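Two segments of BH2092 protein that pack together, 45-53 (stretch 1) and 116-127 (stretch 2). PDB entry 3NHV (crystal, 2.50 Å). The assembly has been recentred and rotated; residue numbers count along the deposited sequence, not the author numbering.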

# COMPACT_ATOMS: atom_id res chain seq x y z
N TYR B 45 -16.91 -13.62 3.63
CA TYR B 45 -17.61 -12.75 4.56
C TYR B 45 -18.29 -13.55 5.66
O TYR B 45 -18.13 -13.25 6.84
CB TYR B 45 -18.63 -11.90 3.81
CG TYR B 45 -19.61 -11.15 4.69
CD1 TYR B 45 -20.71 -11.79 5.26
CD2 TYR B 45 -19.45 -9.78 4.92
CE1 TYR B 45 -21.62 -11.09 6.06
CE2 TYR B 45 -20.35 -9.08 5.71
CZ TYR B 45 -21.43 -9.73 6.27
OH TYR B 45 -22.32 -9.02 7.04
N LYS B 46 -19.06 -14.56 5.27
CA LYS B 46 -19.79 -15.39 6.22
C LYS B 46 -18.86 -16.05 7.25
O LYS B 46 -19.28 -16.32 8.38
CB LYS B 46 -20.61 -16.45 5.47
CG LYS B 46 -21.79 -17.06 6.26
CD LYS B 46 -21.37 -18.25 7.13
CE LYS B 46 -20.89 -19.46 6.30
NZ LYS B 46 -21.94 -19.99 5.37
N GLU B 47 -17.61 -16.29 6.87
CA GLU B 47 -16.63 -16.90 7.78
C GLU B 47 -16.04 -15.89 8.75
O GLU B 47 -16.02 -16.10 9.97
CB GLU B 47 -15.49 -17.54 6.99
CG GLU B 47 -15.90 -18.66 6.07
CD GLU B 47 -14.71 -19.32 5.40
OE1 GLU B 47 -13.81 -19.82 6.12
OE2 GLU B 47 -14.68 -19.36 4.14
N CYS B 48 -15.55 -14.78 8.20
CA CYS B 48 -14.92 -13.73 9.00
C CYS B 48 -15.06 -12.36 8.34
O CYS B 48 -14.61 -12.16 7.21
CB CYS B 48 -13.44 -14.06 9.19
SG CYS B 48 -12.49 -12.79 10.04
N HIS B 49 -15.67 -11.42 9.05
CA HIS B 49 -15.84 -10.07 8.52
C HIS B 49 -15.80 -9.00 9.59
O HIS B 49 -15.76 -9.29 10.78
CB HIS B 49 -17.15 -9.98 7.72
CG HIS B 49 -18.38 -10.21 8.53
ND1 HIS B 49 -18.80 -9.34 9.51
CD2 HIS B 49 -19.32 -11.19 8.47
CE1 HIS B 49 -19.94 -9.77 10.02
NE2 HIS B 49 -20.28 -10.89 9.41
N ILE B 50 -15.80 -7.74 9.17
CA ILE B 50 -15.75 -6.63 10.10
C ILE B 50 -17.12 -6.26 10.65
O ILE B 50 -18.09 -6.14 9.91
CB ILE B 50 -15.16 -5.38 9.42
CG1 ILE B 50 -13.74 -5.67 8.96
CG2 ILE B 50 -15.19 -4.20 10.39
CD1 ILE B 50 -13.14 -4.54 8.18
N PRO B 51 -17.20 -6.07 11.97
CA PRO B 51 -18.48 -5.71 12.59
C PRO B 51 -19.20 -4.54 11.90
O PRO B 51 -18.57 -3.57 11.50
CB PRO B 51 -18.07 -5.39 14.02
CG PRO B 51 -16.96 -6.37 14.26
CD PRO B 51 -16.16 -6.28 12.98
N THR B 52 -20.52 -4.67 11.79
CA THR B 52 -21.40 -3.67 11.17
C THR B 52 -21.27 -3.61 9.65
O THR B 52 -21.77 -2.69 9.01
CB THR B 52 -21.17 -2.24 11.73
OG1 THR B 52 -19.97 -1.69 11.18
CG2 THR B 52 -21.09 -2.26 13.25
N ALA B 53 -20.62 -4.61 9.06
CA ALA B 53 -20.43 -4.62 7.62
C ALA B 53 -21.37 -5.56 6.88
O ALA B 53 -21.59 -6.70 7.29
CB ALA B 53 -18.99 -4.98 7.31
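Stretch 2 116-127: GEVEGTLGAKAD

The end of a helix is met here by a glycine whose backbone angles and close packing leave no room for a CB: Gly120, at phi 145° and psi -169°, lies so close to the chain at Glu47 that an ideal CB would fall 2.1 Å from Glu47 O, a clash, and would also jam against the carbonyl oxygen of the residue before it. Bare of a side chain, Gly120 CA approaches Glu47 O to 3.2 Å in a CA-H...O contact. From Glu117 to Thr121 the chain runs antiparallel to stretch 1, the nearest CA atoms being those of Glu47 and Thr121 (4.4 Å), Cys48 and Gly120 (4.7 Å), and His49 and Glu119 (5.6 Å). That last pair forms a single antiparallel bridge, with His49 N donating to Glu119 O at 3.0 Å and Glu119 N to His49 O at 3.3 Å.

Beyond Gly120 the backbone of stretch 2 bends, and its amides turn to carbonyls of the last helical residues: Thr121 N donates to Lys46 O at 3.0 Å, and Gly123 N to Glu47 O at 3.1 Å. Leu122 N adds a weak bond to Glu47 O, also 3.1 Å. Gly123 has a positive phi of 49°, which favours glycine; a short 3-10 segment follows at 124-125 and leads to Ala126, whose CB points toward stretch 1 and packs 3.5 Å from Cys48 CB. Cys48, the first residue to leave helical angles, also sets its SG 3.6 Å from Val118 CG1.

Farther along, Pro51 CD rests 3.3 Å from Glu117 O, while the side chain of Glu119, whose CA-to-CB bond points sideways, brings its end nearer, with OE1 3.3 Å from Pro51 CA and 3.7 Å from His49 CE1. Glu119 O lies over one face of the His49 ring. The contact buries 590 Å², both sides summed.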

# COMPACT_ATOMS: atom_id res chain seq x y z
N GLY B 116 -8.35 -6.33 15.90
CA GLY B 116 -9.75 -5.96 15.73
C GLY B 116 -10.65 -7.16 15.95
O GLY B 116 -10.24 -8.30 15.72
N GLU B 117 -11.87 -6.91 16.40
CA GLU B 117 -12.82 -8.00 16.64
C GLU B 117 -13.40 -8.51 15.32
O GLU B 117 -13.59 -7.74 14.37
CB GLU B 117 -13.96 -7.52 17.55
CG GLU B 117 -13.50 -7.07 18.92
CD GLU B 117 -14.58 -6.36 19.73
OE1 GLU B 117 -14.31 -6.01 20.90
OE2 GLU B 117 -15.70 -6.16 19.20
N VAL B 118 -13.68 -9.81 15.24
CA VAL B 118 -14.24 -10.39 14.03
C VAL B 118 -15.51 -11.19 14.31
O VAL B 118 -15.62 -11.84 15.35
CB VAL B 118 -13.24 -11.34 13.35
CG1 VAL B 118 -12.07 -10.54 12.80
CG2 VAL B 118 -12.75 -12.36 14.35
N GLU B 119 -16.46 -11.12 13.38
CA GLU B 119 -17.72 -11.85 13.52
C GLU B 119 -17.84 -12.82 12.36
O GLU B 119 -17.42 -12.52 11.25
CB GLU B 119 -18.90 -10.89 13.50
CG GLU B 119 -18.88 -9.86 14.61
CD GLU B 119 -20.03 -8.87 14.52
OE1 GLU B 119 -20.26 -8.32 13.42
OE2 GLU B 119 -20.70 -8.64 15.55
N GLY B 120 -18.43 -13.99 12.63
CA GLY B 120 -18.59 -14.98 11.59
C GLY B 120 -18.47 -16.41 12.06
O GLY B 120 -18.44 -16.68 13.26
N THR B 121 -18.39 -17.33 11.10
CA THR B 121 -18.27 -18.75 11.39
C THR B 121 -16.96 -19.13 12.05
O THR B 121 -16.95 -19.66 13.16
CB THR B 121 -18.40 -19.58 10.09
OG1 THR B 121 -19.75 -19.53 9.63
CG2 THR B 121 -18.00 -21.04 10.34
N LEU B 122 -15.85 -18.86 11.37
CA LEU B 122 -14.54 -19.19 11.90
C LEU B 122 -13.95 -18.07 12.73
O LEU B 122 -12.98 -18.28 13.46
CB LEU B 122 -13.59 -19.54 10.77
CG LEU B 122 -14.04 -20.68 9.87
CD1 LEU B 122 -13.00 -20.93 8.80
CD2 LEU B 122 -14.27 -21.93 10.71
N GLY B 123 -14.54 -16.89 12.62
CA GLY B 123 -14.05 -15.74 13.36
C GLY B 123 -12.55 -15.55 13.25
O GLY B 123 -12.00 -15.45 12.15
N ALA B 124 -11.88 -15.51 14.40
CA ALA B 124 -10.43 -15.32 14.44
C ALA B 124 -9.67 -16.55 13.95
O ALA B 124 -8.44 -16.53 13.88
CB ALA B 124 -10.00 -14.98 15.86
N LYS B 125 -10.39 -17.61 13.60
CA LYS B 125 -9.73 -18.82 13.12
C LYS B 125 -9.71 -18.92 11.61
O LYS B 125 -9.03 -19.77 11.03
CB LYS B 125 -10.38 -20.07 13.73
CG LYS B 125 -9.85 -20.42 15.11
CD LYS B 125 -10.31 -21.79 15.60
CE LYS B 125 -9.72 -22.11 16.98
NZ LYS B 125 -10.21 -23.40 17.56
N ALA B 126 -10.45 -18.03 10.95
CA ALA B 126 -10.51 -18.00 9.50
C ALA B 126 -9.13 -17.69 8.91
O ALA B 126 -8.24 -17.21 9.62
CB ALA B 126 -11.51 -16.97 9.04
N ASP B 127 -8.96 -17.95 7.62
CA ASP B 127 -7.69 -17.68 6.97
C ASP B 127 -7.39 -16.19 6.98
O ASP B 127 -8.30 -15.37 6.88
CB ASP B 127 -7.68 -18.20 5.54
CG ASP B 127 -7.54 -19.71 5.49
OD1 ASP B 127 -6.82 -20.25 6.36
OD2 ASP B 127 -8.12 -20.33 4.58